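Local coordinates for protein Fdc1 (Candida dubliniensis, PDB 4ZAD) that probably catalyses the reversible decarboxylation of aromatic acrylic acids such as ferulic, p-coumaric and cinnamic acid, using prenylated FMN and manganese, at residues K210-I214 with Y275-D279; A251-V255 with V264-C268. All blocks are in the same frame, centred on the assembly; numbering follows the deposited sequence.

Contact 1: residues K210-I214 with Y275-D279; sequences KGDKI and YLDRD
Three backbone hydrogen bonds tie Gly211 and Ile214 to Leu276 and Arg278. Ile214 and Leu276 form an antiparallel hydrogen-bonded pair: Leu276 N gives its hydrogen to Ile214 O at 2.7 Å, whereas the return bond from Ile214 N to Leu276 O is weak. The chains stay close past this pair, and Arg278 N donates to Gly211 O at 2.7 Å. Gly211 lies within a type I beta turn from Lys210 to Lys213, closed by Lys213 N on Lys210 O. The turn leads out of the loop after helix 197-207 into strand 214-220, which pairs with strand 270-277 in the large antiparallel sheet of the UbiD Rift-related domain, a member of the FMN-binding clan.

A CH-pi contact joins Lys213 and Tyr275. Lys213 CG lies 3.9 Å from the centroid of the Tyr275 ring and only 9° off its normal, so the aliphatic part of the lysine covers one ring face. The lysine chain is bent from chi2 (141°) onward while its CG sits over the ring. Apolar packing occupies the face of the pair that carries Ile214 and Leu276, which run alongside each other in the same direction, with CD1 of Ile214 3.8 Å from CG of Leu276; Trp205 of helix 197-207 also touches Ile214.

Carboxylates gather near the turn. Asp277 OD1 accepts from Asp279 N at 3.0 Å, on its anti side, forming an Asx turn, while Asp277 OD2 makes a salt bridge to Arg306. Asp279 OD2 meets Asp212 CB at 3.4 Å, and the two carboxylate planes are 15° apart. The like charges, OD1 of Asp212 and OD2 of Asp279 being 4.5 Å apart, might raise the pKa of one of them slightly. The guanidinium of Arg278 turns instead to Asp203.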
ATOM      1  N   LYS A 210       3.114 -14.403 -46.580  1.00 34.32           N
ATOM      2  CA  LYS A 210       1.769 -13.855 -46.791  1.00 35.09           C
ATOM      3  C   LYS A 210       1.370 -12.867 -45.697  1.00 34.90           C
ATOM      4  O   LYS A 210       0.189 -12.636 -45.444  1.00 35.31           O
ATOM      5  CB  LYS A 210       0.750 -14.986 -46.899  1.00 36.09           C
ATOM      6  CG  LYS A 210       0.870 -15.867 -48.164  1.00 38.75           C
ATOM      7  CD  LYS A 210       0.230 -17.255 -47.896  1.00 41.81           C
ATOM      8  CE  LYS A 210       0.283 -18.180 -49.117  1.00 42.98           C
ATOM      9  NZ  LYS A 210      -0.074 -19.591 -48.735  1.00 44.63           N
ATOM     10  N   GLY A 211       2.365 -12.250 -45.082  1.00 35.01           N
ATOM     11  CA  GLY A 211       2.158 -11.269 -44.031  1.00 34.90           C
ATOM     12  C   GLY A 211       1.530  -9.948 -44.435  1.00 34.90           C
ATOM     13  O   GLY A 211       1.442  -9.055 -43.612  1.00 35.94           O
ATOM     14  N   ASP A 212       1.092  -9.786 -45.674  1.00 34.60           N
ATOM     15  CA  ASP A 212       0.280  -8.615 -46.011  1.00 34.85           C
ATOM     16  C   ASP A 212      -1.213  -8.901 -45.985  1.00 34.25           C
ATOM     17  O   ASP A 212      -2.023  -7.992 -45.919  1.00 33.68           O
ATOM     18  CB  ASP A 212       0.709  -7.983 -47.363  1.00 35.39           C
ATOM     19  CG  ASP A 212       0.363  -8.835 -48.576  1.00 36.07           C
ATOM     20  OD1 ASP A 212       0.602 -10.074 -48.560  1.00 36.31           O
ATOM     21  OD2 ASP A 212      -0.135  -8.236 -49.563  1.00 39.32           O
ATOM     22  N   LYS A 213      -1.576 -10.172 -46.017  1.00 34.74           N
ATOM     23  CA  LYS A 213      -2.986 -10.554 -46.134  1.00 35.03           C
ATOM     24  C   LYS A 213      -3.334 -11.667 -45.139  1.00 33.53           C
ATOM     25  O   LYS A 213      -3.677 -12.796 -45.515  1.00 33.35           O
ATOM     26  CB  LYS A 213      -3.335 -10.858 -47.632  1.00 35.87           C
ATOM     27  CG  LYS A 213      -3.897  -9.580 -48.385  1.00 38.04           C
ATOM     28  CD  LYS A 213      -3.439  -9.376 -49.853  1.00 41.01           C
ATOM     29  CE  LYS A 213      -4.540  -9.717 -50.885  1.00 41.94           C
ATOM     30  NZ  LYS A 213      -5.424  -8.577 -51.265  1.00 42.64           N
ATOM     31  N   ILE A 214      -3.210 -11.298 -43.858  1.00 32.34           N
ATOM     32  CA  ILE A 214      -3.546 -12.157 -42.689  1.00 31.26           C
ATOM     33  C   ILE A 214      -5.011 -11.903 -42.306  1.00 30.65           C
ATOM     34  O   ILE A 214      -5.374 -10.791 -41.892  1.00 30.70           O
ATOM     35  CB  ILE A 214      -2.668 -11.826 -41.426  1.00 30.94           C
ATOM     36  CG1 ILE A 214      -1.183 -11.707 -41.772  1.00 31.50           C
ATOM     37  CG2 ILE A 214      -2.871 -12.850 -40.339  1.00 30.03           C
ATOM     38  CD1 ILE A 214      -0.372 -10.682 -40.914  1.00 28.95           C
ATOM     39  N   TYR A 275      -7.860  -7.624 -43.162  1.00 26.57           N
ATOM     40  CA  TYR A 275      -6.518  -8.179 -43.294  1.00 27.12           C
ATOM     41  C   TYR A 275      -5.569  -7.414 -42.402  1.00 26.74           C
ATOM     42  O   TYR A 275      -5.430  -6.180 -42.537  1.00 26.43           O
ATOM     43  CB  TYR A 275      -6.013  -8.075 -44.742  1.00 27.15           C
ATOM     44  CG  TYR A 275      -6.670  -9.033 -45.701  1.00 29.87           C
ATOM     45  CD1 TYR A 275      -6.525 -10.426 -45.556  1.00 32.39           C
ATOM     46  CD2 TYR A 275      -7.455  -8.563 -46.755  1.00 32.12           C
ATOM     47  CE1 TYR A 275      -7.156 -11.316 -46.452  1.00 33.26           C
ATOM     48  CE2 TYR A 275      -8.080  -9.439 -47.638  1.00 32.25           C
ATOM     49  CZ  TYR A 275      -7.924 -10.799 -47.487  1.00 34.34           C
ATOM     50  OH  TYR A 275      -8.536 -11.639 -48.389  1.00 40.05           O
ATOM     51  N   LEU A 276      -4.911  -8.130 -41.498  1.00 26.35           N
ATOM     52  CA  LEU A 276      -3.786  -7.553 -40.745  1.00 26.25           C
ATOM     53  C   LEU A 276      -2.602  -7.511 -41.701  1.00 27.13           C
ATOM     54  O   LEU A 276      -2.225  -8.536 -42.295  1.00 26.04           O
ATOM     55  CB  LEU A 276      -3.431  -8.367 -39.475  1.00 25.65           C
ATOM     56  CG  LEU A 276      -2.066  -8.017 -38.857  1.00 25.17           C
ATOM     57  CD1 LEU A 276      -1.982  -6.490 -38.508  1.00 23.25           C
ATOM     58  CD2 LEU A 276      -1.677  -8.873 -37.669  1.00 20.56           C
ATOM     59  N   ASP A 277      -2.034  -6.313 -41.844  1.00 28.41           N
ATOM     60  CA  ASP A 277      -0.986  -6.068 -42.806  1.00 29.35           C
ATOM     61  C   ASP A 277       0.275  -5.816 -42.053  1.00 29.95           C
ATOM     62  O   ASP A 277       0.492  -4.763 -41.474  1.00 29.18           O
ATOM     63  CB  ASP A 277      -1.348  -4.885 -43.695  1.00 29.99           C
ATOM     64  CG  ASP A 277      -0.408  -4.713 -44.867  1.00 30.43           C
ATOM     65  OD1 ASP A 277       0.737  -5.189 -44.833  1.00 30.67           O
ATOM     66  OD2 ASP A 277      -0.813  -4.037 -45.827  1.00 36.49           O
ATOM     67  N   ARG A 278       1.137  -6.811 -42.063  1.00 31.26           N
ATOM     68  CA  ARG A 278       2.317  -6.725 -41.248  1.00 32.10           C
ATOM     69  C   ARG A 278       3.502  -6.180 -42.063  1.00 32.23           C
ATOM     70  O   ARG A 278       4.657  -6.039 -41.548  1.00 32.64           O
ATOM     71  CB  ARG A 278       2.591  -8.077 -40.596  1.00 32.41           C
ATOM     72  CG  ARG A 278       3.470  -7.910 -39.376  1.00 35.44           C
ATOM     73  CD  ARG A 278       2.859  -8.396 -38.062  1.00 36.08           C
ATOM     74  NE  ARG A 278       3.521  -9.626 -37.665  1.00 37.95           N
ATOM     75  CZ  ARG A 278       4.820  -9.730 -37.395  1.00 36.50           C
ATOM     76  NH1 ARG A 278       5.626  -8.690 -37.449  1.00 35.12           N
ATOM     77  NH2 ARG A 278       5.311 -10.905 -37.077  1.00 38.77           N
ATOM     78  N   ASP A 279       3.182  -5.829 -43.308  1.00 31.84           N
ATOM     79  CA  ASP A 279       4.119  -5.304 -44.271  1.00 31.87           C
ATOM     80  C   ASP A 279       4.083  -3.792 -44.317  1.00 31.13           C
ATOM     81  O   ASP A 279       4.858  -3.179 -45.040  1.00 30.15           O
ATOM     82  CB  ASP A 279       3.769  -5.814 -45.677  1.00 31.93           C
ATOM     83  CG  ASP A 279       4.119  -7.255 -45.889  1.00 32.83           C
ATOM     84  OD1 ASP A 279       4.458  -7.966 -44.915  1.00 31.15           O
ATOM     85  OD2 ASP A 279       4.072  -7.674 -47.072  1.00 34.56           O
TER

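Contact 2: residues A251-V255 with V264-C268; sequences AVPVV and VPADC
Val255 and Val264 are the antiparallel hydrogen-bonded pair of a beta hairpin made by strands 253-256 and 263-265. Val255 N reaches Val264 O, and Val264 N reaches Val255 O, each at 2.8 Å. Both valines have the same rotamer: CG1 stands anti to the carbonyl carbon (chi1 -63° and -62°), which places CG2 between the backbone N and the carbonyl carbon. It is these CG2 methyls that meet, 4.0 Å apart, as the side chains slant across one another. The other branch of Val255, CG1, reaches Ala266 CB at 4.2 Å.

At the neighbouring non-hydrogen-bonded pair, the side chains of Val254 and Pro265 splay apart. Val254 rests its CB on Val264 O, while strand 119-120 pairs with 253-256 on its other side, with backbone bonds to Val254. The CB of Pro265 points away from the partner strand, and its side chain touches Cys219 and comes close to Trp175, a prenylated-FMN-binding residue; its CB still touches CG1 of Val252.

Past Pro265 the chain leaves the strand, and Ala266 N bonds to Pro253 O, tilted 28° from the carbonyl plane. Pro253 CB packs on Ala266 CB. A water donates to the same Pro253 O at 2.7 Å and accepts from Asp267 N at 3.1 Å.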
ATOM      1  N   ALA A 251     -20.598 -25.425 -25.487  1.00 30.65           N
ATOM      2  CA  ALA A 251     -20.001 -24.953 -26.738  1.00 29.57           C
ATOM      3  C   ALA A 251     -20.358 -23.504 -27.084  1.00 28.88           C
ATOM      4  O   ALA A 251     -21.538 -23.187 -27.234  1.00 29.47           O
ATOM      5  CB  ALA A 251     -20.486 -25.834 -27.882  1.00 28.71           C
ATOM      6  N   VAL A 252     -19.358 -22.655 -27.306  1.00 27.29           N
ATOM      7  CA  VAL A 252     -19.643 -21.341 -27.836  1.00 26.31           C
ATOM      8  C   VAL A 252     -20.205 -21.427 -29.251  1.00 25.49           C
ATOM      9  O   VAL A 252     -19.542 -21.858 -30.197  1.00 25.06           O
ATOM     10  CB  VAL A 252     -18.430 -20.399 -27.844  1.00 27.03           C
ATOM     11  CG1 VAL A 252     -18.880 -18.979 -28.308  1.00 25.07           C
ATOM     12  CG2 VAL A 252     -17.791 -20.341 -26.453  1.00 26.05           C
ATOM     13  N   PRO A 253     -21.452 -21.034 -29.398  1.00 24.38           N
ATOM     14  CA  PRO A 253     -21.997 -20.976 -30.731  1.00 24.22           C
ATOM     15  C   PRO A 253     -21.297 -19.910 -31.614  1.00 24.03           C
ATOM     16  O   PRO A 253     -21.203 -18.762 -31.228  1.00 23.05           O
ATOM     17  CB  PRO A 253     -23.459 -20.631 -30.477  1.00 24.91           C
ATOM     18  CG  PRO A 253     -23.499 -19.964 -29.168  1.00 24.28           C
ATOM     19  CD  PRO A 253     -22.321 -20.422 -28.390  1.00 23.71           C
ATOM     20  N   VAL A 254     -20.809 -20.321 -32.779  1.00 24.26           N
ATOM     21  CA  VAL A 254     -20.052 -19.461 -33.675  1.00 24.80           C
ATOM     22  C   VAL A 254     -20.608 -19.499 -35.098  1.00 25.63           C
ATOM     23  O   VAL A 254     -21.232 -20.481 -35.538  1.00 25.66           O
ATOM     24  CB  VAL A 254     -18.496 -19.835 -33.752  1.00 25.15           C
ATOM     25  CG1 VAL A 254     -17.797 -19.803 -32.365  1.00 25.27           C
ATOM     26  CG2 VAL A 254     -18.228 -21.178 -34.441  1.00 23.62           C
ATOM     27  N   VAL A 255     -20.332 -18.428 -35.825  1.00 26.28           N
ATOM     28  CA  VAL A 255     -20.706 -18.304 -37.216  1.00 26.15           C
ATOM     29  C   VAL A 255     -19.499 -17.876 -38.050  1.00 26.70           C
ATOM     30  O   VAL A 255     -18.566 -17.235 -37.553  1.00 26.47           O
ATOM     31  CB  VAL A 255     -21.849 -17.283 -37.360  1.00 26.62           C
ATOM     32  CG1 VAL A 255     -23.109 -17.788 -36.608  1.00 23.34           C
ATOM     33  CG2 VAL A 255     -21.390 -15.900 -36.853  1.00 26.35           C
ATOM     34  N   VAL A 264     -16.538 -16.506 -35.778  1.00 29.11           N
ATOM     35  CA  VAL A 264     -16.670 -15.580 -34.691  1.00 27.91           C
ATOM     36  C   VAL A 264     -17.927 -15.908 -33.897  1.00 26.96           C
ATOM     37  O   VAL A 264     -18.794 -16.588 -34.397  1.00 25.89           O
ATOM     38  CB  VAL A 264     -16.716 -14.187 -35.254  1.00 28.47           C
ATOM     39  CG1 VAL A 264     -15.400 -13.905 -35.992  1.00 27.75           C
ATOM     40  CG2 VAL A 264     -17.929 -14.018 -36.175  1.00 27.76           C
ATOM     41  N   PRO A 265     -18.010 -15.459 -32.634  1.00 26.87           N
ATOM     42  CA  PRO A 265     -19.172 -15.860 -31.841  1.00 26.34           C
ATOM     43  C   PRO A 265     -20.499 -15.364 -32.422  1.00 26.36           C
ATOM     44  O   PRO A 265     -20.598 -14.220 -32.850  1.00 26.17           O
ATOM     45  CB  PRO A 265     -18.917 -15.222 -30.471  1.00 26.73           C
ATOM     46  CG  PRO A 265     -17.476 -14.808 -30.437  1.00 26.53           C
ATOM     47  CD  PRO A 265     -17.057 -14.620 -31.871  1.00 26.75           C
ATOM     48  N   ALA A 266     -21.509 -16.232 -32.432  1.00 26.63           N
ATOM     49  CA  ALA A 266     -22.873 -15.869 -32.836  1.00 27.15           C
ATOM     50  C   ALA A 266     -23.374 -14.602 -32.167  1.00 27.74           C
ATOM     51  O   ALA A 266     -23.995 -13.775 -32.817  1.00 27.99           O
ATOM     52  CB  ALA A 266     -23.836 -17.016 -32.545  1.00 27.11           C
ATOM     53  N   ASP A 267     -23.101 -14.449 -30.877  1.00 28.97           N
ATOM     54  CA  ASP A 267     -23.581 -13.286 -30.113  1.00 30.61           C
ATOM     55  C   ASP A 267     -22.470 -12.270 -29.910  1.00 30.61           C
ATOM     56  O   ASP A 267     -21.705 -12.322 -28.933  1.00 31.00           O
ATOM     57  CB  ASP A 267     -24.157 -13.705 -28.748  1.00 31.21           C
ATOM     58  CG  ASP A 267     -25.361 -14.635 -28.877  1.00 33.45           C
ATOM     59  OD1 ASP A 267     -26.467 -14.118 -29.170  1.00 35.99           O
ATOM     60  OD2 ASP A 267     -25.188 -15.868 -28.681  1.00 35.89           O
ATOM     61  N   CYS A 268     -22.363 -11.360 -30.865  1.00 30.15           N
ATOM     62  CA  CYS A 268     -21.501 -10.206 -30.707  1.00 29.85           C
ATOM     63  C   CYS A 268     -22.396  -9.019 -30.962  1.00 30.35           C
ATOM     64  O   CYS A 268     -23.514  -9.189 -31.464  1.00 30.69           O
ATOM     65  CB  CYS A 268     -20.343 -10.214 -31.697  1.00 29.47           C
ATOM     66  SG  CYS A 268     -19.267 -11.606 -31.586  1.00 26.99           S
TER
HETATM   67  O   HOH W   1     -21.595 -16.782 -29.398  1.00 21.66           O

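In the fold
Both contacts belong to the Rift-related domain, with centres 25 Å apart and nearest atoms about 12 Å apart, so they do not touch. Strand 263-265 of contact 2 is followed in the chain by strand 270-277 of contact 1, and strand 214-220, which starts at contact 1, carries Ala217 and Cys219 against Val264 and Pro265 of contact 2. Contact 2 comes closer to a flavin-binding residue: Pro265 is about 4 Å from Trp175, side chain to side chain, against about 9 Å for Leu276 and Ala178 in contact 1. The side chain of Leu276 is about 11 Å from the bound prenylated flavin and about 14 Å from manganese.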